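PDB 1UWW: endoglucanase from Bacillus akibai, which cuts internal beta-1,4-glucosidic bonds in cellulose and cereal beta-glucans, the chain here being its family 28 carbohydrate-binding module, specific for non-crystalline cellulose. Local coordinates for residues 83-88 with 157-162; 106-111 with 123-128. One frame throughout, in Å; residues are numbered along the deposited sequence.

Contact 1: 83-88 with 157-162; sequences RGENDY and IQDDTL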
loop_
_atom_site.group_PDB
_atom_site.type_symbol
_atom_site.label_atom_id
_atom_site.label_comp_id
_atom_site.label_asym_id
_atom_site.label_seq_id
_atom_site.Cartn_x
_atom_site.Cartn_y
_atom_site.Cartn_z
ATOM N N ARG A 83 -10.004 6.212 17.238
ATOM C CA ARG A 83 -9.299 7.278 16.555
ATOM C C ARG A 83 -9.415 8.614 17.263
ATOM O O ARG A 83 -8.489 9.420 17.278
ATOM C CB ARG A 83 -9.814 7.439 15.124
ATOM C CG ARG A 83 -9.128 8.533 14.301
ATOM C CD ARG A 83 -9.563 8.570 12.881
ATOM N NE ARG A 83 -11.000 8.842 12.774
ATOM C CZ ARG A 83 -11.743 8.587 11.710
ATOM N NH1 ARG A 83 -11.237 8.045 10.619
ATOM N NH2 ARG A 83 -13.046 8.863 11.736
ATOM N N GLY A 84 -10.599 8.900 17.782
ATOM C CA GLY A 84 -10.853 10.216 18.344
ATOM C C GLY A 84 -10.675 11.294 17.299
ATOM O O GLY A 84 -10.948 11.095 16.117
ATOM N N GLU A 85 -10.154 12.436 17.724
ATOM C CA GLU A 85 -9.860 13.531 16.813
ATOM C C GLU A 85 -8.477 13.457 16.165
ATOM O O GLU A 85 -8.073 14.332 15.429
ATOM C CB GLU A 85 -10.010 14.866 17.539
ATOM C CG GLU A 85 -11.464 15.205 17.809
ATOM C CD GLU A 85 -11.649 16.462 18.655
ATOM O OE1 GLU A 85 -10.861 16.699 19.597
ATOM O OE2 GLU A 85 -12.619 17.199 18.389
ATOM N N ASN A 86 -7.782 12.363 16.404
ATOM C CA ASN A 86 -6.469 12.172 15.814
ATOM C C ASN A 86 -6.537 11.856 14.342
ATOM O O ASN A 86 -7.514 11.305 13.843
ATOM C CB ASN A 86 -5.768 11.051 16.558
ATOM C CG ASN A 86 -5.483 11.426 17.986
ATOM O OD1 ASN A 86 -4.737 12.373 18.216
ATOM N ND2 ASN A 86 -6.101 10.745 18.934
ATOM N N ASP A 87 -5.464 12.205 13.647
ATOM C CA ASP A 87 -5.388 12.052 12.213
ATOM C C ASP A 87 -4.391 11.009 11.745
ATOM O O ASP A 87 -4.509 10.545 10.622
ATOM C CB ASP A 87 -5.083 13.397 11.547
ATOM C CG ASP A 87 -6.092 14.443 11.909
ATOM O OD1 ASP A 87 -7.315 14.155 11.926
ATOM O OD2 ASP A 87 -5.748 15.587 12.276
ATOM N N TYR A 88 -3.444 10.648 12.609
ATOM C CA TYR A 88 -2.345 9.743 12.248
ATOM C C TYR A 88 -2.082 8.757 13.340
ATOM O O TYR A 88 -2.353 9.004 14.508
ATOM C CB TYR A 88 -1.014 10.499 12.009
ATOM C CG TYR A 88 -1.100 11.577 10.968
ATOM C CD1 TYR A 88 -0.942 11.284 9.612
ATOM C CD2 TYR A 88 -1.389 12.883 11.330
ATOM C CE1 TYR A 88 -1.059 12.282 8.648
ATOM C CE2 TYR A 88 -1.506 13.883 10.364
ATOM C CZ TYR A 88 -1.344 13.569 9.044
ATOM O OH TYR A 88 -1.460 14.572 8.103
ATOM N N ILE A 157 -14.761 4.120 9.462
ATOM C CA ILE A 157 -14.852 4.241 10.909
ATOM C C ILE A 157 -15.281 5.657 11.225
ATOM O O ILE A 157 -15.221 6.540 10.393
ATOM C CB ILE A 157 -13.523 3.897 11.656
ATOM C CG1 ILE A 157 -12.431 4.919 11.336
ATOM C CG2 ILE A 157 -13.071 2.444 11.374
ATOM C CD1 ILE A 157 -11.109 4.653 12.000
ATOM N N GLN A 158 -15.726 5.834 12.458
ATOM C CA GLN A 158 -16.017 7.144 13.020
ATOM C C GLN A 158 -15.082 7.390 14.183
ATOM O O GLN A 158 -14.329 6.503 14.594
ATOM C CB GLN A 158 -17.450 7.139 13.494
ATOM C CG GLN A 158 -18.399 6.951 12.331
ATOM C CD GLN A 158 -19.799 6.716 12.737
ATOM O OE1 GLN A 158 -20.077 6.032 13.735
ATOM N NE2 GLN A 158 -20.708 7.250 11.940
ATOM N N ASP A 159 -15.104 8.593 14.732
ATOM C CA ASP A 159 -14.155 8.937 15.779
ATOM C C ASP A 159 -14.348 8.139 17.053
ATOM O O ASP A 159 -13.400 7.957 17.818
ATOM C CB ASP A 159 -14.220 10.436 16.080
ATOM C CG ASP A 159 -13.641 11.293 14.965
ATOM O OD1 ASP A 159 -13.110 10.738 13.961
ATOM O OD2 ASP A 159 -13.633 12.552 15.017
ATOM N N ASP A 160 -15.545 7.627 17.289
ATOM C CA ASP A 160 -15.842 6.812 18.464
ATOM C C ASP A 160 -15.958 5.299 18.188
ATOM O O ASP A 160 -16.288 4.524 19.072
ATOM C CB ASP A 160 -17.102 7.321 19.193
ATOM C CG ASP A 160 -18.393 7.047 18.442
ATOM O OD1 ASP A 160 -18.405 6.590 17.276
ATOM O OD2 ASP A 160 -19.491 7.301 18.996
ATOM N N THR A 161 -15.678 4.871 16.966
ATOM C CA THR A 161 -15.749 3.438 16.640
ATOM C C THR A 161 -14.717 2.626 17.428
ATOM O O THR A 161 -13.520 2.950 17.397
ATOM C CB THR A 161 -15.472 3.229 15.167
ATOM O OG1 THR A 161 -16.452 3.924 14.393
ATOM C CG2 THR A 161 -15.584 1.743 14.777
ATOM N N LEU A 162 -15.139 1.568 18.102
ATOM C CA LEU A 162 -14.231 0.677 18.810
ATOM C C LEU A 162 -13.479 -0.145 17.774
ATOM O O LEU A 162 -14.067 -0.876 16.994
ATOM C CB LEU A 162 -14.975 -0.231 19.780
ATOM C CG LEU A 162 -15.588 0.528 20.958
ATOM C CD1 LEU A 162 -16.553 -0.414 21.699
ATOM C CD2 LEU A 162 -14.561 1.083 21.894
HETATM O O HOH W 1 -12.270 4.997 15.923
HETATM O O HOH W 2 -14.675 8.907 9.103
#

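Contact 2: 106-111 with 123-128; sequences NINLVF and PKTYTI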
loop_
_atom_site.group_PDB
_atom_site.type_symbol
_atom_site.label_atom_id
_atom_site.label_comp_id
_atom_site.label_asym_id
_atom_site.label_seq_id
_atom_site.Cartn_x
_atom_site.Cartn_y
_atom_site.Cartn_z
ATOM N N ASN A 106 6.907 -2.504 2.600
ATOM C CA ASN A 106 5.635 -1.803 2.682
ATOM C C ASN A 106 5.041 -2.023 4.053
ATOM O O ASN A 106 4.759 -3.182 4.426
ATOM C CB ASN A 106 4.646 -2.312 1.628
ATOM C CG ASN A 106 4.892 -1.755 0.231
ATOM O OD1 ASN A 106 4.325 -2.281 -0.764
ATOM N ND2 ASN A 106 5.669 -0.717 0.134
ATOM N N ILE A 107 4.791 -0.939 4.775
ATOM C CA ILE A 107 4.172 -0.988 6.095
ATOM C C ILE A 107 2.690 -0.613 5.964
ATOM O O ILE A 107 2.361 0.469 5.436
ATOM C CB ILE A 107 4.901 -0.035 7.071
ATOM C CG1 ILE A 107 6.372 -0.456 7.176
ATOM C CG2 ILE A 107 4.218 -0.065 8.417
ATOM C CD1 ILE A 107 7.179 0.432 8.062
ATOM N N ASN A 108 1.794 -1.494 6.413
ATOM C CA ASN A 108 0.365 -1.246 6.412
ATOM C C ASN A 108 -0.216 -1.341 7.792
ATOM O O ASN A 108 0.307 -1.994 8.679
ATOM C CB ASN A 108 -0.349 -2.240 5.487
ATOM C CG ASN A 108 -0.141 -1.923 3.999
ATOM O OD1 ASN A 108 0.596 -2.620 3.335
ATOM N ND2 ASN A 108 -0.720 -0.794 3.524
ATOM N N LEU A 109 -1.302 -0.614 7.990
ATOM C CA LEU A 109 -1.962 -0.505 9.280
ATOM C C LEU A 109 -3.413 -0.935 9.120
ATOM O O LEU A 109 -4.133 -0.415 8.264
ATOM C CB LEU A 109 -1.889 0.943 9.734
ATOM C CG LEU A 109 -2.601 1.334 11.019
ATOM C CD1 LEU A 109 -1.982 0.683 12.221
ATOM C CD2 LEU A 109 -2.577 2.875 11.209
ATOM N N VAL A 110 -3.841 -1.855 9.967
ATOM C CA VAL A 110 -5.161 -2.468 9.924
ATOM C C VAL A 110 -5.770 -2.412 11.311
ATOM O O VAL A 110 -5.072 -2.545 12.321
ATOM C CB VAL A 110 -5.088 -3.939 9.447
ATOM C CG1 VAL A 110 -6.452 -4.640 9.511
ATOM C CG2 VAL A 110 -4.508 -3.993 8.054
ATOM N N PHE A 111 -7.066 -2.130 11.385
ATOM C CA PHE A 111 -7.853 -2.323 12.587
ATOM C C PHE A 111 -8.943 -3.336 12.321
ATOM O O PHE A 111 -9.299 -3.600 11.170
ATOM C CB PHE A 111 -8.507 -1.006 13.043
ATOM C CG PHE A 111 -7.535 0.101 13.294
ATOM C CD1 PHE A 111 -6.762 0.132 14.446
ATOM C CD2 PHE A 111 -7.379 1.122 12.383
ATOM C CE1 PHE A 111 -5.868 1.175 14.658
ATOM C CE2 PHE A 111 -6.491 2.151 12.616
ATOM C CZ PHE A 111 -5.746 2.156 13.741
ATOM N N PRO A 123 -5.688 3.707 4.068
ATOM C CA PRO A 123 -5.540 3.596 2.628
ATOM C C PRO A 123 -4.143 3.733 2.075
ATOM O O PRO A 123 -3.828 3.090 1.082
ATOM C CB PRO A 123 -6.483 4.680 2.091
ATOM C CG PRO A 123 -6.755 5.565 3.144
ATOM C CD PRO A 123 -6.634 4.784 4.432
ATOM N N LYS A 124 -3.279 4.513 2.701
ATOM C CA LYS A 124 -1.947 4.786 2.170
ATOM C C LYS A 124 -0.870 3.921 2.821
ATOM O O LYS A 124 -0.671 3.956 4.022
ATOM C CB LYS A 124 -1.598 6.261 2.329
ATOM C CG LYS A 124 -2.554 7.156 1.575
ATOM C CD LYS A 124 -2.716 8.524 2.232
ATOM C CE LYS A 124 -4.174 8.912 2.352
ATOM N NZ LYS A 124 -4.688 8.833 3.731
ATOM N N THR A 125 -0.178 3.151 2.004
ATOM C CA THR A 125 0.972 2.381 2.436
ATOM C C THR A 125 2.186 3.275 2.714
ATOM O O THR A 125 2.404 4.230 1.960
ATOM C CB THR A 125 1.261 1.440 1.297
ATOM O OG1 THR A 125 0.091 0.637 1.067
ATOM C CG2 THR A 125 2.395 0.478 1.640
ATOM N N TYR A 126 2.948 2.993 3.774
ATOM C CA TYR A 126 4.219 3.652 4.069
ATOM C C TYR A 126 5.339 2.753 3.559
ATOM O O TYR A 126 5.504 1.632 4.023
ATOM C CB TYR A 126 4.398 3.909 5.580
ATOM C CG TYR A 126 5.625 4.726 5.896
ATOM C CD1 TYR A 126 6.872 4.130 5.980
ATOM C CD2 TYR A 126 5.544 6.115 6.016
ATOM C CE1 TYR A 126 8.004 4.862 6.227
ATOM C CE2 TYR A 126 6.682 6.877 6.256
ATOM C CZ TYR A 126 7.924 6.222 6.369
ATOM O OH TYR A 126 9.093 6.914 6.606
ATOM N N THR A 127 6.156 3.247 2.655
ATOM C CA THR A 127 7.128 2.429 1.955
ATOM C C THR A 127 8.550 2.897 2.279
ATOM O O THR A 127 8.850 4.107 2.204
ATOM C CB THR A 127 6.845 2.477 0.442
ATOM O OG1 THR A 127 5.544 1.954 0.181
ATOM C CG2 THR A 127 7.844 1.617 -0.349
ATOM N N ILE A 128 9.406 1.946 2.636
ATOM C CA ILE A 128 10.826 2.170 2.835
ATOM C C ILE A 128 11.574 1.538 1.679
ATOM O O ILE A 128 11.416 0.351 1.416
ATOM C CB ILE A 128 11.267 1.505 4.145
ATOM C CG1 ILE A 128 10.611 2.251 5.309
ATOM C CG2 ILE A 128 12.786 1.523 4.278
ATOM C CD1 ILE A 128 10.870 1.688 6.621
HETATM O O HOH W 3 0.072 2.214 5.877
#

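Contact 1: 83-88 with 157-162
R83 reaches across to the loop 157-162 and takes hold of D159. Its CG lies anti to the backbone N (chi1 -179°), and a bend at chi3 (61°) turns NE toward D159. Two nitrogens meet one carboxylate oxygen: R83 NE is 3.1 Å and R83 NH2 2.9 Å from D159 OD1. This is a side-on salt bridge with the guanidinium and carboxylate planes 90° apart; NH2 meets OD1 nearly along the C-O bond. CG1 of I157 lies over one face of the guanidinium, offset toward its rim, 3.4 Å from R83 NH1, which also bonds the carbonyls of V151 and I154. A water in the guanidinium plane joins NH2 to I157 O, and another ties R83 N to the carbonyls of Q158 and T161. G84 follows with a positive phi in a type II' turn, and its N donates to D159 O at 3.0 Å. G84 O sits close to the D159 carboxylate, two acceptors side by side; R152, which donates to G84 O and forms a salt bridge with D159 OD1, probably offsets the repulsion. N86 closes the turn, its N and ND2 reaching R83 O from opposite faces. The contact joins two loops at one end of the beta-sandwich: 83-88 leads into strand 88-97, and the loop holding 157-162 connects strand 142-150 to strand 165-173.

Contact 2: 106-111 with 123-128
N106 lies against T125 and T127 across the strand pair. Its CB meets CG2 of T125 at 3.6 Å, and CG, anti to the carbonyl carbon (chi1 -79°), is equally near that methyl. The N106 side chain runs beside that of T127, pointing the same way. N106 ND2 comes within 2.7 Å of T127 OG1, but at a poor angle for a hydrogen bond; the hydrogen bonds of these groups go to the second subunit, N106 OD1 to T127 OG1 of that chain and T127 OG1 to N106 ND2 of that chain. Strands 104-111 and 120-129 form an antiparallel beta hairpin at the edge of the five-stranded sheet, and here I107 and Y126 are a hydrogen-bonded pair: I107 N to Y126 O is 2.8 Å and nearly straight, Y126 N to I107 O 3.1 Å. On the N-terminal side of Y126 the chain leaves the strand pairing, and a water bridges I107 O to K124 O. N108 reaches across with its side chain, ND2 donating to T125 OG1 at 3.0 Å; that hydroxyl also bonds T125 OG1 of the second subunit. On the other face I107 CD1 touches I128 CD1 at 4.2 Å, and both isoleucines also touch F93 of strand 88-97 in the six-stranded sheet.

Overall arrangement
Contact 2 is nested along the chain inside the long loop closed by contact 1: the order is 83-88, 106-111, 123-128, 157-162. Their centres lie about 17 Å apart and their nearest atoms about 5 Å, without touching. Contact 2 belongs to the five-stranded sheet, whose strand 165-173 runs next to 104-111. Contact 1 joins the loop entering strand 88-97 of the six-stranded sheet to the loop that crosses from that sheet to strand 165-173. One contact therefore ties loops at an end of the sandwich, near the C-terminal A191, while the other pairs the edge strand 120-129 with its neighbour 104-111, where the second subunit also meets them, all within one carbohydrate-binding module.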